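Local structure of Phthiocerol/phenolphthiocerol synthesis polyketide synthase type I PpsC (Mycobacterium tuberculosis, 5NJI) at residues 58-63 with 189-194; 175-180 with 232-237. The protein probably dehydrates beta-hydroxyacyl intermediates, through its dehydratase domain, during the modular synthesis of phthiocerol and phenolphthiocerol polyketides in mycobacteria. The protein carries 1 engineered substitution. All blocks are in the same frame, centred on the assembly; numbering follows the deposited sequence.

How the interactions relate
Both interactions border the pocket that holds the dodecenoyl-CoA ligand, and their centres are about 11 Å apart. Interaction 1 (58-63 with 189-194) lies beside the thioester, where the engineered Phe60 and Ile62 touch the ligand; interaction 2 (175-180 with 232-237) lies farther along the acyl chain, which runs past Gln234 and Gly237. Segment 189-194 joins the two. Its Phe191 O stands 2.9 Å from Gln234 NE2, and its Ile194 N stands 3.0 Å from Tyr177 OH, both probable hydrogen bonds. The loop that packs on Phe60 is thus tied to the polar side chains at the contact of 175-180 with 232-237, and both contacts line the same acyl-CoA pocket.

Interaction 1 of 2, residues 58-63 with 189-194; sequences ADFVID and PAFQGI. Engineered in segment 58-63: Phe60 (natural residue His). With 8Z2 (~{S}-[2-[3-[[(2~{R})-4-[[[(2~{R},3~{S},4~{R},5~{R})-5-(6-aminopurin-9-yl)-4-oxidanyl-3-phosphonooxy-oxolan-2-yl]methoxy-oxidanyl-phosphoryl]oxy-oxidanyl-phosphoryl]oxy-3,3-dimethyl-2-oxidanyl-butanoyl]amino]propanoylamino]ethyl] (~{E})-dodec-2-enethioate), chain B.
Asp59 and Ala190 bring their CA atoms to 6.2 Å where the short 3-10 turn leading into strand 60-62 meets the 3-10 turn 189-191. The carboxylate of Asp59 reaches across this gap. Its OD2 takes the Ala190 N-H at 2.8 Å on its anti side, in a nearly straight bond (166°) a little out of the carboxylate plane. With CG beside its own backbone N, the Asp59 side chain crosses that of Pro189 at about a right angle, and the same oxygen comes within 3.4 Å of Pro189 CD and touches the Ala190 methyl.

Next to this bond two aromatic rings meet. Phe60 CD1 sits 3.6 Å above one face of the Phe191 ring, displaced toward its rim, and the planes are inclined at 59° with centroids 5.2 Å apart. The pair lies beside the acyl-CoA pocket, in what is probably, as in other polyketide synthase dehydratases, a double-hotdog fold, with Asp230 of helix 226-234 touching both phenylalanines. Phe60 is engineered in place of the natural histidine. Its CG is anti to the backbone N (chi1 -161°), which directs the ring from the strand toward the thioester: CZ is 3.6 Å from the carbonyl oxygen OA1 of the ligand, whose CA2 lies at the ring edge, in plane. Farther along the strand, Ile62 CD1 touches the thioester S at 3.7 Å. His187 meets the Phe60 ring roughly perpendicular to it.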
loop_
_atom_site.group_PDB
_atom_site.type_symbol
_atom_site.label_atom_id
_atom_site.label_comp_id
_atom_site.label_asym_id
_atom_site.label_seq_id
_atom_site.Cartn_x
_atom_site.Cartn_y
_atom_site.Cartn_z
ATOM N N ALA A 58 -0.074 -14.477 4.227
ATOM C CA ALA A 58 0.555 -15.564 3.444
ATOM C C ALA A 58 0.472 -15.407 1.906
ATOM O O ALA A 58 1.206 -16.026 1.194
ATOM C CB ALA A 58 0.043 -17.006 3.819
ATOM N N ASP A 59 -0.460 -14.596 1.435
ATOM C CA ASP A 59 -0.642 -14.443 0.004
ATOM C C ASP A 59 0.234 -13.349 -0.598
ATOM O O ASP A 59 0.131 -13.091 -1.805
ATOM C CB ASP A 59 -2.115 -14.174 -0.297
ATOM C CG ASP A 59 -2.959 -15.447 -0.322
ATOM O OD1 ASP A 59 -2.444 -16.542 0.016
ATOM O OD2 ASP A 59 -4.139 -15.365 -0.705
ATOM N N PHE A 60 1.114 -12.724 0.187
ATOM C CA PHE A 60 2.058 -11.751 -0.351
ATOM C C PHE A 60 3.470 -12.298 -0.183
ATOM O O PHE A 60 4.018 -12.287 0.920
ATOM C CB PHE A 60 1.919 -10.393 0.319
ATOM C CG PHE A 60 2.528 -9.298 -0.496
ATOM C CD1 PHE A 60 1.790 -8.664 -1.479
ATOM C CD2 PHE A 60 3.860 -8.974 -0.347
ATOM C CE1 PHE A 60 2.354 -7.679 -2.244
ATOM C CE2 PHE A 60 4.438 -7.998 -1.118
ATOM C CZ PHE A 60 3.680 -7.355 -2.083
ATOM N N VAL A 61 4.038 -12.782 -1.274
ATOM C CA VAL A 61 5.272 -13.553 -1.253
ATOM C C VAL A 61 6.255 -12.965 -2.253
ATOM O O VAL A 61 5.876 -12.561 -3.356
ATOM C CB VAL A 61 4.978 -15.030 -1.562
ATOM C CG1 VAL A 61 6.265 -15.832 -1.766
ATOM C CG2 VAL A 61 4.114 -15.629 -0.453
ATOM N N ILE A 62 7.519 -12.886 -1.853
ATOM C CA ILE A 62 8.608 -12.475 -2.729
ATOM C C ILE A 62 9.702 -13.528 -2.623
ATOM O O ILE A 62 10.191 -13.806 -1.522
ATOM C CB ILE A 62 9.156 -11.085 -2.373
ATOM C CG1 ILE A 62 8.057 -10.029 -2.513
ATOM C CG2 ILE A 62 10.356 -10.750 -3.269
ATOM C CD1 ILE A 62 8.516 -8.620 -2.291
ATOM N N ASP A 63 10.054 -14.147 -3.744
ATOM C CA ASP A 63 11.111 -15.164 -3.743
ATOM C C ASP A 63 10.836 -16.227 -2.676
ATOM O O ASP A 63 11.717 -16.598 -1.890
ATOM C CB ASP A 63 12.487 -14.524 -3.524
ATOM C CG ASP A 63 12.942 -13.672 -4.698
ATOM O OD1 ASP A 63 12.389 -13.824 -5.805
ATOM O OD2 ASP A 63 13.876 -12.858 -4.508
ATOM N N PRO A 189 -4.081 -15.698 -3.937
ATOM C CA PRO A 189 -5.455 -15.364 -4.362
ATOM C C PRO A 189 -6.018 -14.093 -3.747
ATOM O O PRO A 189 -6.769 -13.361 -4.406
ATOM C CB PRO A 189 -6.248 -16.602 -3.932
ATOM C CG PRO A 189 -5.252 -17.715 -3.990
ATOM C CD PRO A 189 -3.947 -17.120 -3.561
ATOM N N ALA A 190 -5.684 -13.803 -2.490
ATOM C CA ALA A 190 -6.244 -12.631 -1.854
ATOM C C ALA A 190 -5.837 -11.345 -2.562
ATOM O O ALA A 190 -6.564 -10.359 -2.474
ATOM C CB ALA A 190 -5.831 -12.586 -0.391
ATOM N N PHE A 191 -4.717 -11.342 -3.274
ATOM C CA PHE A 191 -4.208 -10.155 -3.951
ATOM C C PHE A 191 -4.490 -10.139 -5.441
ATOM O O PHE A 191 -4.090 -9.193 -6.111
ATOM C CB PHE A 191 -2.692 -10.033 -3.731
ATOM C CG PHE A 191 -2.311 -9.565 -2.352
ATOM C CD1 PHE A 191 -2.281 -10.438 -1.281
ATOM C CD2 PHE A 191 -1.992 -8.233 -2.131
ATOM C CE1 PHE A 191 -1.958 -10.003 -0.001
ATOM C CE2 PHE A 191 -1.661 -7.783 -0.846
ATOM C CZ PHE A 191 -1.631 -8.671 0.216
ATOM N N GLN A 192 -5.148 -11.164 -5.981
ATOM C CA GLN A 192 -5.387 -11.246 -7.422
ATOM C C GLN A 192 -6.701 -10.547 -7.767
ATOM O O GLN A 192 -7.696 -11.153 -8.183
ATOM C CB GLN A 192 -5.376 -12.703 -7.868
ATOM C CG GLN A 192 -3.975 -13.333 -7.842
ATOM C CD GLN A 192 -4.005 -14.839 -8.050
ATOM O OE1 GLN A 192 -4.965 -15.369 -8.600
ATOM N NE2 GLN A 192 -2.964 -15.539 -7.587
ATOM N N GLY A 193 -6.674 -9.231 -7.602
ATOM C CA GLY A 193 -7.840 -8.396 -7.790
ATOM C C GLY A 193 -7.973 -7.713 -9.130
ATOM O O GLY A 193 -8.995 -7.078 -9.369
ATOM N N ILE A 194 -6.999 -7.826 -10.017
ATOM C CA ILE A 194 -7.151 -7.258 -11.351
ATOM C C ILE A 194 -7.922 -8.260 -12.203
ATOM O O ILE A 194 -7.462 -9.383 -12.432
ATOM C CB ILE A 194 -5.788 -6.909 -11.956
ATOM C CG1 ILE A 194 -5.219 -5.700 -11.196
ATOM C CG2 ILE A 194 -5.927 -6.577 -13.423
ATOM C CD1 ILE A 194 -3.886 -5.229 -11.649
HETATM C C2 8Z2 B . 16.528 7.624 5.914
HETATM C C4 8Z2 B . 17.871 5.944 4.988
HETATM C C5 8Z2 B . 18.571 5.901 6.098
HETATM C C6 8Z2 B . 18.297 6.697 7.100
HETATM C C8 8Z2 B . 19.427 4.471 4.796
HETATM C C10 8Z2 B . 5.982 -3.337 -11.538
HETATM C C11 8Z2 B . 6.484 -2.427 -12.585
HETATM C C12 8Z2 B . 7.698 -2.988 -13.221
HETATM N N9 8Z2 B . 18.367 5.011 4.201
HETATM N N7 8Z2 B . 19.497 4.984 5.979
HETATM N N3 8Z2 B . 16.841 6.800 4.867
HETATM N N1 8Z2 B . 17.293 7.572 7.044
HETATM N N6 8Z2 B . 19.082 6.544 8.138
HETATM C "C1'" 8Z2 B . 17.466 5.140 2.881
HETATM C "C2'" 8Z2 B . 18.162 6.278 2.236
HETATM O "O2'" 8Z2 B . 17.008 7.037 1.901
HETATM C "C3'" 8Z2 B . 19.001 5.548 1.065
HETATM O "O3'" 8Z2 B . 20.096 6.423 0.666
HETATM C "C4'" 8Z2 B . 17.622 4.985 0.309
HETATM O "O4'" 8Z2 B . 17.001 4.384 1.539
HETATM C "C5'" 8Z2 B . 17.535 3.925 -0.777
HETATM O "O5'" 8Z2 B . 17.988 2.669 -0.438
HETATM P P1 8Z2 B . 19.335 2.308 0.053
HETATM O O11 8Z2 B . 19.080 2.478 1.479
HETATM O O12 8Z2 B . 20.446 3.257 -0.211
HETATM O O6 8Z2 B . 19.805 0.713 -0.334
HETATM P P2 8Z2 B . 19.802 -0.432 0.803
HETATM O O21 8Z2 B . 19.721 0.147 2.279
HETATM O O22 8Z2 B . 20.724 -1.483 0.953
HETATM O O7 8Z2 B . 18.385 -1.063 0.287
HETATM C CPA 8Z2 B . 17.670 -0.807 -0.935
HETATM C CPB 8Z2 B . 16.413 -1.711 -0.817
HETATM C CP8 8Z2 B . 15.709 -1.320 0.495
HETATM C CP7 8Z2 B . 15.476 -1.537 -1.968
HETATM C CP9 8Z2 B . 16.870 -3.164 -0.755
HETATM O OP3 8Z2 B . 15.386 0.008 0.364
HETATM C CP6 8Z2 B . 14.433 -2.141 0.817
HETATM O OP2 8Z2 B . 14.534 -3.304 0.969
HETATM N NP2 8Z2 B . 13.322 -1.474 1.095
HETATM C CP5 8Z2 B . 12.054 -2.050 1.484
HETATM C CP4 8Z2 B . 11.187 -2.256 0.256
HETATM C CP3 8Z2 B . 9.851 -2.885 0.713
HETATM O OP1 8Z2 B . 9.796 -3.495 1.725
HETATM N NP1 8Z2 B . 8.804 -2.733 -0.060
HETATM C CP2 8Z2 B . 7.509 -3.234 0.289
HETATM C CP1 8Z2 B . 7.405 -4.702 0.075
HETATM S S 8Z2 B . 7.493 -5.116 -1.695
HETATM P P3 8Z2 B . 21.245 6.776 1.953
HETATM O O31 8Z2 B . 21.423 5.253 2.662
HETATM O O32 8Z2 B . 20.798 7.520 3.057
HETATM O O33 8Z2 B . 22.591 7.263 1.635
HETATM C CA1 8Z2 B . 6.116 -4.662 -2.193
HETATM C CA2 8Z2 B . 5.844 -4.916 -3.629
HETATM O OA1 8Z2 B . 5.236 -4.142 -1.583
HETATM C CA3 8Z2 B . 4.552 -4.449 -4.174
HETATM C CA4 8Z2 B . 4.311 -4.664 -5.611
HETATM C CA5 8Z2 B . 3.093 -3.939 -6.125
HETATM C CA6 8Z2 B . 2.946 -4.158 -7.623
HETATM C CA7 8Z2 B . 3.938 -3.280 -8.421
HETATM C CA8 8Z2 B . 4.159 -3.780 -9.834
HETATM C CA9 8Z2 B . 4.850 -2.758 -10.777
#

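Interaction 2 of 2, residues 175-180 with 232-237. With 8Z2 (~{S}-[2-[3-[[(2~{R})-4-[[[(2~{R},3~{S},4~{R},5~{R})-5-(6-aminopurin-9-yl)-4-oxidanyl-3-phosphonooxy-oxolan-2-yl]methoxy-oxidanyl-phosphoryl]oxy-oxidanyl-phosphoryl]oxy-3,3-dimethyl-2-oxidanyl-butanoyl]amino]propanoylamino]ethyl] (~{E})-dodec-2-enethioate), chain B.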
loop_
_atom_site.group_PDB
_atom_site.type_symbol
_atom_site.label_atom_id
_atom_site.label_comp_id
_atom_site.label_asym_id
_atom_site.label_seq_id
_atom_site.Cartn_x
_atom_site.Cartn_y
_atom_site.Cartn_z
ATOM N N ASP A 175 -1.627 -12.608 -17.830
ATOM C CA ASP A 175 -0.290 -12.275 -18.304
ATOM C C ASP A 175 0.419 -11.334 -17.342
ATOM O O ASP A 175 1.641 -11.420 -17.182
ATOM C CB ASP A 175 -0.350 -11.627 -19.690
ATOM C CG ASP A 175 -0.624 -12.626 -20.803
ATOM O OD1 ASP A 175 -0.536 -13.846 -20.552
ATOM O OD2 ASP A 175 -0.928 -12.181 -21.931
ATOM N N LEU A 176 -0.318 -10.396 -16.732
ATOM C CA LEU A 176 0.295 -9.520 -15.734
ATOM C C LEU A 176 0.792 -10.322 -14.537
ATOM O O LEU A 176 1.939 -10.174 -14.107
ATOM C CB LEU A 176 -0.692 -8.434 -15.296
ATOM C CG LEU A 176 -0.241 -7.560 -14.115
ATOM C CD1 LEU A 176 0.983 -6.710 -14.443
ATOM C CD2 LEU A 176 -1.383 -6.682 -13.611
ATOM N N TYR A 177 -0.049 -11.186 -13.982
ATOM C CA TYR A 177 0.387 -11.959 -12.828
ATOM C C TYR A 177 1.530 -12.903 -13.187
ATOM O O TYR A 177 2.449 -13.079 -12.390
ATOM C CB TYR A 177 -0.808 -12.693 -12.222
ATOM C CG TYR A 177 -1.744 -11.716 -11.523
ATOM C CD1 TYR A 177 -1.308 -10.999 -10.406
ATOM C CD2 TYR A 177 -3.039 -11.489 -11.982
ATOM C CE1 TYR A 177 -2.131 -10.091 -9.774
ATOM C CE2 TYR A 177 -3.873 -10.581 -11.349
ATOM C CZ TYR A 177 -3.404 -9.867 -10.256
ATOM O OH TYR A 177 -4.239 -8.971 -9.637
ATOM N N GLN A 178 1.525 -13.468 -14.397
ATOM C CA GLN A 178 2.657 -14.290 -14.826
ATOM C C GLN A 178 3.945 -13.475 -14.875
ATOM O O GLN A 178 4.999 -13.942 -14.431
ATOM C CB GLN A 178 2.378 -14.903 -16.199
ATOM C CG GLN A 178 1.579 -16.185 -16.156
ATOM C CD GLN A 178 1.566 -16.896 -17.490
ATOM O OE1 GLN A 178 2.508 -17.613 -17.832
ATOM N NE2 GLN A 178 0.501 -16.694 -18.257
ATOM N N ARG A 179 3.890 -12.264 -15.442
ATOM C CA ARG A 179 5.077 -11.411 -15.490
ATOM C C ARG A 179 5.586 -11.120 -14.084
ATOM O O ARG A 179 6.789 -11.219 -13.811
ATOM C CB ARG A 179 4.777 -10.105 -16.230
ATOM C CG ARG A 179 5.015 -10.173 -17.737
ATOM C CD ARG A 179 5.162 -8.784 -18.362
ATOM N NE ARG A 179 4.132 -7.852 -17.922
ATOM C CZ ARG A 179 2.895 -7.807 -18.406
ATOM N NH1 ARG A 179 2.513 -8.648 -19.360
ATOM N NH2 ARG A 179 2.034 -6.914 -17.931
ATOM N N LEU A 180 4.675 -10.786 -13.167
ATOM C CA LEU A 180 5.071 -10.508 -11.791
ATOM C C LEU A 180 5.707 -11.731 -11.133
ATOM O O LEU A 180 6.746 -11.612 -10.478
ATOM C CB LEU A 180 3.861 -10.014 -10.996
ATOM C CG LEU A 180 3.277 -8.664 -11.409
ATOM C CD1 LEU A 180 1.929 -8.360 -10.715
ATOM C CD2 LEU A 180 4.253 -7.550 -11.124
ATOM N N ALA A 232 -4.384 -1.809 -6.608
ATOM C CA ALA A 232 -4.262 -0.589 -7.406
ATOM C C ALA A 232 -2.843 -0.405 -7.939
ATOM O O ALA A 232 -2.657 -0.057 -9.107
ATOM C CB ALA A 232 -4.682 0.626 -6.584
ATOM N N LEU A 233 -1.825 -0.644 -7.108
ATOM C CA LEU A 233 -0.431 -0.507 -7.542
ATOM C C LEU A 233 -0.042 -1.518 -8.613
ATOM O O LEU A 233 0.819 -1.227 -9.448
ATOM C CB LEU A 233 0.512 -0.675 -6.348
ATOM C CG LEU A 233 0.374 0.329 -5.206
ATOM C CD1 LEU A 233 1.319 -0.065 -4.081
ATOM C CD2 LEU A 233 0.663 1.748 -5.698
ATOM N N GLN A 234 -0.639 -2.713 -8.590
ATOM C CA GLN A 234 -0.315 -3.741 -9.565
ATOM C C GLN A 234 -0.551 -3.253 -10.982
ATOM O O GLN A 234 0.076 -3.761 -11.914
ATOM C CB GLN A 234 -1.155 -4.982 -9.319
ATOM C CG GLN A 234 -0.817 -5.756 -8.069
ATOM C CD GLN A 234 -1.885 -6.779 -7.766
ATOM O OE1 GLN A 234 -2.672 -7.136 -8.631
ATOM N NE2 GLN A 234 -1.942 -7.236 -6.516
ATOM N N THR A 235 -1.449 -2.281 -11.154
ATOM C CA THR A 235 -1.739 -1.733 -12.476
ATOM C C THR A 235 -0.485 -1.183 -13.134
ATOM O O THR A 235 -0.388 -1.161 -14.366
ATOM C CB THR A 235 -2.788 -0.627 -12.368
ATOM O OG1 THR A 235 -2.223 0.499 -11.707
ATOM C CG2 THR A 235 -3.986 -1.064 -11.588
ATOM N N LEU A 236 0.482 -0.725 -12.334
ATOM C CA LEU A 236 1.705 -0.160 -12.885
ATOM C C LEU A 236 2.493 -1.197 -13.662
ATOM O O LEU A 236 3.257 -0.830 -14.560
ATOM C CB LEU A 236 2.559 0.422 -11.764
ATOM C CG LEU A 236 1.902 1.600 -11.050
ATOM C CD1 LEU A 236 2.742 1.971 -9.830
ATOM C CD2 LEU A 236 1.703 2.821 -11.962
ATOM N N GLY A 237 2.268 -2.478 -13.375
ATOM C CA GLY A 237 2.912 -3.565 -14.083
ATOM C C GLY A 237 2.461 -3.727 -15.515
ATOM O O GLY A 237 3.098 -4.476 -16.262
HETATM C C2 8Z2 B . 16.528 7.624 5.914
HETATM C C4 8Z2 B . 17.871 5.944 4.988
HETATM C C5 8Z2 B . 18.571 5.901 6.098
HETATM C C6 8Z2 B . 18.297 6.697 7.100
HETATM C C8 8Z2 B . 19.427 4.471 4.796
HETATM C C10 8Z2 B . 5.982 -3.337 -11.538
HETATM C C11 8Z2 B . 6.484 -2.427 -12.585
HETATM C C12 8Z2 B . 7.698 -2.988 -13.221
HETATM N N9 8Z2 B . 18.367 5.011 4.201
HETATM N N7 8Z2 B . 19.497 4.984 5.979
HETATM N N3 8Z2 B . 16.841 6.800 4.867
HETATM N N1 8Z2 B . 17.293 7.572 7.044
HETATM N N6 8Z2 B . 19.082 6.544 8.138
HETATM C "C1'" 8Z2 B . 17.466 5.140 2.881
HETATM C "C2'" 8Z2 B . 18.162 6.278 2.236
HETATM O "O2'" 8Z2 B . 17.008 7.037 1.901
HETATM C "C3'" 8Z2 B . 19.001 5.548 1.065
HETATM O "O3'" 8Z2 B . 20.096 6.423 0.666
HETATM C "C4'" 8Z2 B . 17.622 4.985 0.309
HETATM O "O4'" 8Z2 B . 17.001 4.384 1.539
HETATM C "C5'" 8Z2 B . 17.535 3.925 -0.777
HETATM O "O5'" 8Z2 B . 17.988 2.669 -0.438
HETATM P P1 8Z2 B . 19.335 2.308 0.053
HETATM O O11 8Z2 B . 19.080 2.478 1.479
HETATM O O12 8Z2 B . 20.446 3.257 -0.211
HETATM O O6 8Z2 B . 19.805 0.713 -0.334
HETATM P P2 8Z2 B . 19.802 -0.432 0.803
HETATM O O21 8Z2 B . 19.721 0.147 2.279
HETATM O O22 8Z2 B . 20.724 -1.483 0.953
HETATM O O7 8Z2 B . 18.385 -1.063 0.287
HETATM C CPA 8Z2 B . 17.670 -0.807 -0.935
HETATM C CPB 8Z2 B . 16.413 -1.711 -0.817
HETATM C CP8 8Z2 B . 15.709 -1.320 0.495
HETATM C CP7 8Z2 B . 15.476 -1.537 -1.968
HETATM C CP9 8Z2 B . 16.870 -3.164 -0.755
HETATM O OP3 8Z2 B . 15.386 0.008 0.364
HETATM C CP6 8Z2 B . 14.433 -2.141 0.817
HETATM O OP2 8Z2 B . 14.534 -3.304 0.969
HETATM N NP2 8Z2 B . 13.322 -1.474 1.095
HETATM C CP5 8Z2 B . 12.054 -2.050 1.484
HETATM C CP4 8Z2 B . 11.187 -2.256 0.256
HETATM C CP3 8Z2 B . 9.851 -2.885 0.713
HETATM O OP1 8Z2 B . 9.796 -3.495 1.725
HETATM N NP1 8Z2 B . 8.804 -2.733 -0.060
HETATM C CP2 8Z2 B . 7.509 -3.234 0.289
HETATM C CP1 8Z2 B . 7.405 -4.702 0.075
HETATM S S 8Z2 B . 7.493 -5.116 -1.695
HETATM P P3 8Z2 B . 21.245 6.776 1.953
HETATM O O31 8Z2 B . 21.423 5.253 2.662
HETATM O O32 8Z2 B . 20.798 7.520 3.057
HETATM O O33 8Z2 B . 22.591 7.263 1.635
HETATM C CA1 8Z2 B . 6.116 -4.662 -2.193
HETATM C CA2 8Z2 B . 5.844 -4.916 -3.629
HETATM O OA1 8Z2 B . 5.236 -4.142 -1.583
HETATM C CA3 8Z2 B . 4.552 -4.449 -4.174
HETATM C CA4 8Z2 B . 4.311 -4.664 -5.611
HETATM C CA5 8Z2 B . 3.093 -3.939 -6.125
HETATM C CA6 8Z2 B . 2.946 -4.158 -7.623
HETATM C CA7 8Z2 B . 3.938 -3.280 -8.421
HETATM C CA8 8Z2 B . 4.159 -3.780 -9.834
HETATM C CA9 8Z2 B . 4.850 -2.758 -10.777
#
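Tyr177 and Gln234 join helix 173-182 to helix 226-234, the latter probably in the hotdog half of the dehydratase fold built from the C-terminal part of the chain. Tyr177 gives its hydroxyl proton to Gln234 OE1 at 2.6 Å, arriving in the carbonyl plane, with ring and amide turned 80° to each other. The same hydroxyl accepts from Ile194 N, so it works both as donor and as acceptor. Both polar atoms of the Gln234 amide are engaged, because its NE2 donates to Phe191 O and to Asp230 OD2; beyond CG its chain is extended (chi2 168°), which carries the amide out to these partners.

At the other end of the contact, Arg179 NH2 bonds Gly237 O at 3.1 Å. The carbonyl oxygen lies near the guanidinium plane, whereas the nitrogen stands above the carbonyl plane, 40° out of it. One guanidinium face rests over Leu176 CA. Ala232 O receives two bonds from Thr235, one from its backbone N and one from OG1 at 2.7 Å. CA9 of the ligand's acyl chain lies 3.7 Å from Gly237 N, while Leu176 CD1 presses on Gly237 C at 3.5 Å.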